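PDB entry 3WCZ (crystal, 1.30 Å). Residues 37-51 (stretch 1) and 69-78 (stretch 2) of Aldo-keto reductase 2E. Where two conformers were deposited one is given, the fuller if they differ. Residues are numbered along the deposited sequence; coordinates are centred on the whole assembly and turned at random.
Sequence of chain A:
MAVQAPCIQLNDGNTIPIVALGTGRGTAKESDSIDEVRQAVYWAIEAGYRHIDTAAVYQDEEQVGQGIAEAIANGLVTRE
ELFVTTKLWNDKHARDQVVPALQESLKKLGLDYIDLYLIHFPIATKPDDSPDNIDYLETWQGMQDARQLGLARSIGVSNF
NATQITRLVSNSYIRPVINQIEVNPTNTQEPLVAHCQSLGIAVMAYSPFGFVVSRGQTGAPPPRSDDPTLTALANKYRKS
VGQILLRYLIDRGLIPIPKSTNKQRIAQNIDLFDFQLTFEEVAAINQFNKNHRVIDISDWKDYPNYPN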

# COMPACT_ATOMS: atom_id res chain seq x y z
N VAL A 37 3.66 -14.87 6.88
CA VAL A 37 3.83 -13.91 5.80
C VAL A 37 4.49 -14.59 4.61
O VAL A 37 4.10 -14.33 3.48
N ARG A 38 5.49 -15.43 4.83
CA ARG A 38 6.09 -16.20 3.75
C ARG A 38 5.03 -17.03 3.06
O ARG A 38 4.89 -17.01 1.83
N GLN A 39 4.22 -17.73 3.86
CA GLN A 39 3.17 -18.57 3.29
C GLN A 39 2.13 -17.74 2.54
O GLN A 39 1.67 -18.15 1.47
N ALA A 40 1.77 -16.58 3.09
CA ALA A 40 0.78 -15.72 2.44
C ALA A 40 1.28 -15.22 1.09
O ALA A 40 0.53 -15.17 0.12
N VAL A 41 2.54 -14.80 1.03
CA VAL A 41 3.13 -14.36 -0.23
C VAL A 41 3.08 -15.47 -1.27
O VAL A 41 2.70 -15.25 -2.43
N TYR A 42 3.47 -16.67 -0.86
CA TYR A 42 3.39 -17.82 -1.76
C TYR A 42 1.97 -18.09 -2.25
O TYR A 42 1.72 -18.22 -3.44
N TRP A 43 1.03 -18.16 -1.32
CA TRP A 43 -0.35 -18.40 -1.68
C TRP A 43 -0.91 -17.31 -2.62
O TRP A 43 -1.69 -17.58 -3.54
N ALA A 44 -0.54 -16.06 -2.35
CA ALA A 44 -1.01 -14.95 -3.17
C ALA A 44 -0.52 -15.12 -4.59
O ALA A 44 -1.29 -15.03 -5.54
N ILE A 45 0.77 -15.37 -4.76
CA ILE A 45 1.30 -15.57 -6.10
C ILE A 45 0.63 -16.76 -6.79
O ILE A 45 0.27 -16.69 -7.95
N GLU A 46 0.41 -17.83 -6.04
CA GLU A 46 -0.24 -19.01 -6.57
C GLU A 46 -1.66 -18.67 -7.04
O GLU A 46 -2.14 -19.20 -8.06
N ALA A 47 -2.34 -17.79 -6.31
CA ALA A 47 -3.70 -17.35 -6.64
C ALA A 47 -3.76 -16.28 -7.71
O ALA A 47 -4.84 -15.80 -8.06
N GLY A 48 -2.61 -15.88 -8.25
CA GLY A 48 -2.57 -14.89 -9.31
C GLY A 48 -2.08 -13.49 -8.98
O GLY A 48 -1.94 -12.67 -9.88
N TYR A 49 -1.79 -13.23 -7.72
CA TYR A 49 -1.20 -11.93 -7.38
C TYR A 49 0.18 -11.82 -8.02
O TYR A 49 0.95 -12.80 -8.07
N ARG A 50 0.49 -10.60 -8.44
CA ARG A 50 1.80 -10.28 -8.98
C ARG A 50 2.34 -9.02 -8.32
O ARG A 50 3.30 -8.44 -8.84
N HIS A 51 1.73 -8.53 -7.27
CA HIS A 51 2.19 -7.32 -6.58
C HIS A 51 2.15 -7.58 -5.08
O HIS A 51 1.11 -7.99 -4.56
N ALA A 69 11.01 -16.35 -3.30
CA ALA A 69 12.00 -17.31 -3.77
C ALA A 69 11.37 -18.67 -4.00
O ALA A 69 11.68 -19.36 -4.97
N GLU A 70 10.46 -19.06 -3.11
CA GLU A 70 9.77 -20.35 -3.26
C GLU A 70 8.84 -20.34 -4.48
O GLU A 70 8.78 -21.32 -5.23
N ALA A 71 8.16 -19.23 -4.73
CA ALA A 71 7.29 -19.13 -5.88
C ALA A 71 8.09 -19.23 -7.18
O ALA A 71 7.66 -19.85 -8.15
N ILE A 72 9.25 -18.56 -7.23
CA ILE A 72 10.11 -18.62 -8.40
C ILE A 72 10.70 -20.03 -8.57
O ILE A 72 10.66 -20.57 -9.69
N ALA A 73 11.17 -20.62 -7.49
CA ALA A 73 11.80 -21.94 -7.57
C ALA A 73 10.82 -23.03 -7.95
O ALA A 73 11.20 -24.02 -8.57
N ASN A 74 9.55 -22.85 -7.60
CA ASN A 74 8.54 -23.84 -7.91
C ASN A 74 7.89 -23.57 -9.25
O ASN A 74 6.99 -24.32 -9.65
N GLY A 75 8.31 -22.52 -9.95
CA GLY A 75 7.83 -22.22 -11.28
C GLY A 75 6.50 -21.49 -11.38
O GLY A 75 5.93 -21.45 -12.46
N LEU A 76 6.04 -20.87 -10.30
CA LEU A 76 4.80 -20.12 -10.37
C LEU A 76 4.93 -18.85 -11.19
O LEU A 76 3.99 -18.43 -11.87
N VAL A 77 6.11 -18.23 -11.12
CA VAL A 77 6.37 -16.94 -11.73
C VAL A 77 7.86 -16.80 -11.97
O VAL A 77 8.65 -17.49 -11.33
N THR A 78 8.23 -15.86 -12.83
CA THR A 78 9.61 -15.41 -12.89
C THR A 78 9.73 -14.07 -12.18
O THR A 78 8.74 -13.39 -11.95

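Packing of helix 37-46 against helix 69-73 and the turn that follows it, in Aldo-keto reductase 2E; the helix axes run at 39° to each other and approach to 9.3 Å. From stretch 2, Glu70, Asn74, Leu76 and Val77 point toward stretch 1. Val37, Ala40, Val41 and Ala44 make no contact with stretch 2. Arg38 starts sideways, but its chain, t at chi1 and chi2 and p at chi3, brings the guanidinium to Glu70 (m, t), where Arg38 NH1 donates to Glu70 OE1 at 2.9 Å in a salt bridge lying near the guanidinium plane. Arg38 NH2 also makes a weak hydrogen bond, 3.4 Å, to Gln39 OE1. Tyr42 (t, chi2 90°) points toward stretch 2 and has the largest covered area of the contact. Its ring edge meets the Glu70-Ala71 backbone, with Tyr42 CD1 3.7 Å from Ala71 N, while Leu76 CD1 lies over one face, 3.6 Å from Tyr42 CZ, in a CH-pi contact. The hydroxyl lies just past helix 69-73, where Asn74 ND2 (chi1 m) donates to Tyr42 OH at 2.9 Å, almost linearly. Trp43 points away. Ile45 (m, t), buried, points toward stretch 2: Ile45 CD1 reaches Ala71 CB at 3.7 Å, and Ile45 CG2 reaches Val77 CG1 at 3.6 Å. Glu46 (t, t) starts sideways and its carboxylate leads out of the contact; Glu46 CB lies 3.8 Å from Leu76 CD1, so Leu76 (m, t) touches both Tyr42 and Glu46. Gly48, at positive phi, ends the helix in a Schellman motif, as Gly75 does in stretch 2. Beyond Gly48, Arg50 (m, m, t) folds back: Arg50 NH1 donates to Ile45 O at 3.0 Å and to Tyr49 O at 2.8 Å, and Val77 CG1 (chi1 m) lies over one guanidinium face, 3.2 Å from Arg50 CZ.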

# COMPACT_ATOMS: atom_id res chain seq x y z
CB VAL A 37 4.67 -12.70 6.29
CG1 VAL A 37 5.02 -11.79 5.13
CG2 VAL A 37 3.92 -11.92 7.38
CB ARG A 38 7.21 -17.11 4.29
CG ARG A 38 7.74 -18.09 3.26
CD ARG A 38 8.54 -19.26 3.90
NE ARG A 38 7.67 -20.01 4.80
CZ ARG A 38 6.70 -20.81 4.39
NH1 ARG A 38 6.52 -21.06 3.11
NH2 ARG A 38 5.90 -21.37 5.28
CB GLN A 39 2.51 -19.38 4.41
CG GLN A 39 1.50 -20.42 3.91
CD GLN A 39 2.17 -21.47 3.04
OE1 GLN A 39 3.09 -22.15 3.48
NE2 GLN A 39 1.74 -21.57 1.78
CB ALA A 40 0.47 -14.55 3.33
CB VAL A 41 4.57 -13.85 -0.02
CG1 VAL A 41 5.33 -13.70 -1.34
CG2 VAL A 41 4.50 -12.51 0.70
CB TYR A 42 3.97 -19.06 -1.09
CG TYR A 42 4.10 -20.21 -2.05
CD1 TYR A 42 5.26 -20.39 -2.78
CD2 TYR A 42 3.04 -21.09 -2.27
CE1 TYR A 42 5.39 -21.42 -3.69
CE2 TYR A 42 3.15 -22.12 -3.17
CZ TYR A 42 4.34 -22.29 -3.87
OH TYR A 42 4.47 -23.32 -4.78
CB TRP A 43 -1.22 -18.46 -0.43
CG TRP A 43 -1.24 -19.78 0.25
CD1 TRP A 43 -0.98 -21.00 -0.31
CD2 TRP A 43 -1.59 -20.02 1.63
NE1 TRP A 43 -1.17 -22.00 0.64
CE2 TRP A 43 -1.53 -21.42 1.83
CE3 TRP A 43 -1.93 -19.20 2.70
CZ2 TRP A 43 -1.79 -22.01 3.06
CZ3 TRP A 43 -2.21 -19.79 3.93
CH2 TRP A 43 -2.13 -21.18 4.10
CB ALA A 44 -0.56 -13.62 -2.59
CB ILE A 45 2.83 -15.71 -6.06
CG1 ILE A 45 3.46 -14.40 -5.56
CG2 ILE A 45 3.39 -16.11 -7.43
CD1 ILE A 45 4.94 -14.50 -5.23
CB GLU A 46 -0.26 -20.11 -5.50
CG GLU A 46 -0.91 -21.40 -5.99
CD GLU A 46 -1.22 -22.41 -4.89
OE1 GLU A 46 -1.35 -22.03 -3.71
OE2 GLU A 46 -1.36 -23.61 -5.24
CB ALA A 47 -4.40 -16.85 -5.38
CB TYR A 49 -0.99 -11.77 -5.88
CG TYR A 49 -2.20 -11.57 -5.02
CD1 TYR A 49 -3.16 -12.56 -4.88
CD2 TYR A 49 -2.34 -10.41 -4.25
CE1 TYR A 49 -4.24 -12.41 -4.02
CE2 TYR A 49 -3.41 -10.25 -3.38
CZ TYR A 49 -4.36 -11.24 -3.28
OH TYR A 49 -5.40 -11.09 -2.40
CB ARG A 50 1.71 -10.08 -10.49
CG ARG A 50 1.30 -11.35 -11.27
CD ARG A 50 2.32 -12.46 -11.13
NE ARG A 50 1.98 -13.66 -11.89
CZ ARG A 50 1.40 -14.73 -11.37
NH1 ARG A 50 1.05 -14.76 -10.10
NH2 ARG A 50 1.17 -15.80 -12.15
CB HIS A 51 1.29 -6.13 -6.99
CG HIS A 51 1.68 -4.79 -6.43
ND1 HIS A 51 0.97 -3.65 -6.75
CD2 HIS A 51 2.65 -4.38 -5.58
CE1 HIS A 51 1.48 -2.61 -6.13
NE2 HIS A 51 2.52 -3.02 -5.42
CB ALA A 69 13.16 -17.41 -2.79
CB GLU A 70 8.98 -20.70 -2.00
CG GLU A 70 9.86 -21.11 -0.84
CD GLU A 70 9.15 -21.19 0.50
OE1 GLU A 70 8.01 -20.69 0.63
OE2 GLU A 70 9.78 -21.73 1.45
CB ALA A 71 6.49 -17.84 -5.84
CB ILE A 72 11.19 -17.53 -8.31
CG1 ILE A 72 10.57 -16.15 -8.49
CG2 ILE A 72 12.30 -17.74 -9.36
CD1 ILE A 72 11.57 -14.99 -8.21
CB ALA A 73 12.51 -22.28 -6.27
CB ASN A 74 7.46 -23.92 -6.83
CG ASN A 74 7.93 -24.61 -5.58
OD1 ASN A 74 9.03 -25.17 -5.52
ND2 ASN A 74 7.09 -24.59 -4.56
CB LEU A 76 4.29 -19.76 -8.97
CG LEU A 76 3.91 -20.87 -8.00
CD1 LEU A 76 3.39 -20.25 -6.71
CD2 LEU A 76 2.87 -21.81 -8.58
CB VAL A 77 5.97 -15.72 -10.84
CG1 VAL A 77 4.47 -15.58 -10.78
CG2 VAL A 77 6.69 -15.76 -9.46
CB THR A 78 10.08 -15.24 -14.30
OG1 THR A 78 9.30 -14.20 -14.92
CG2 THR A 78 9.95 -16.55 -15.08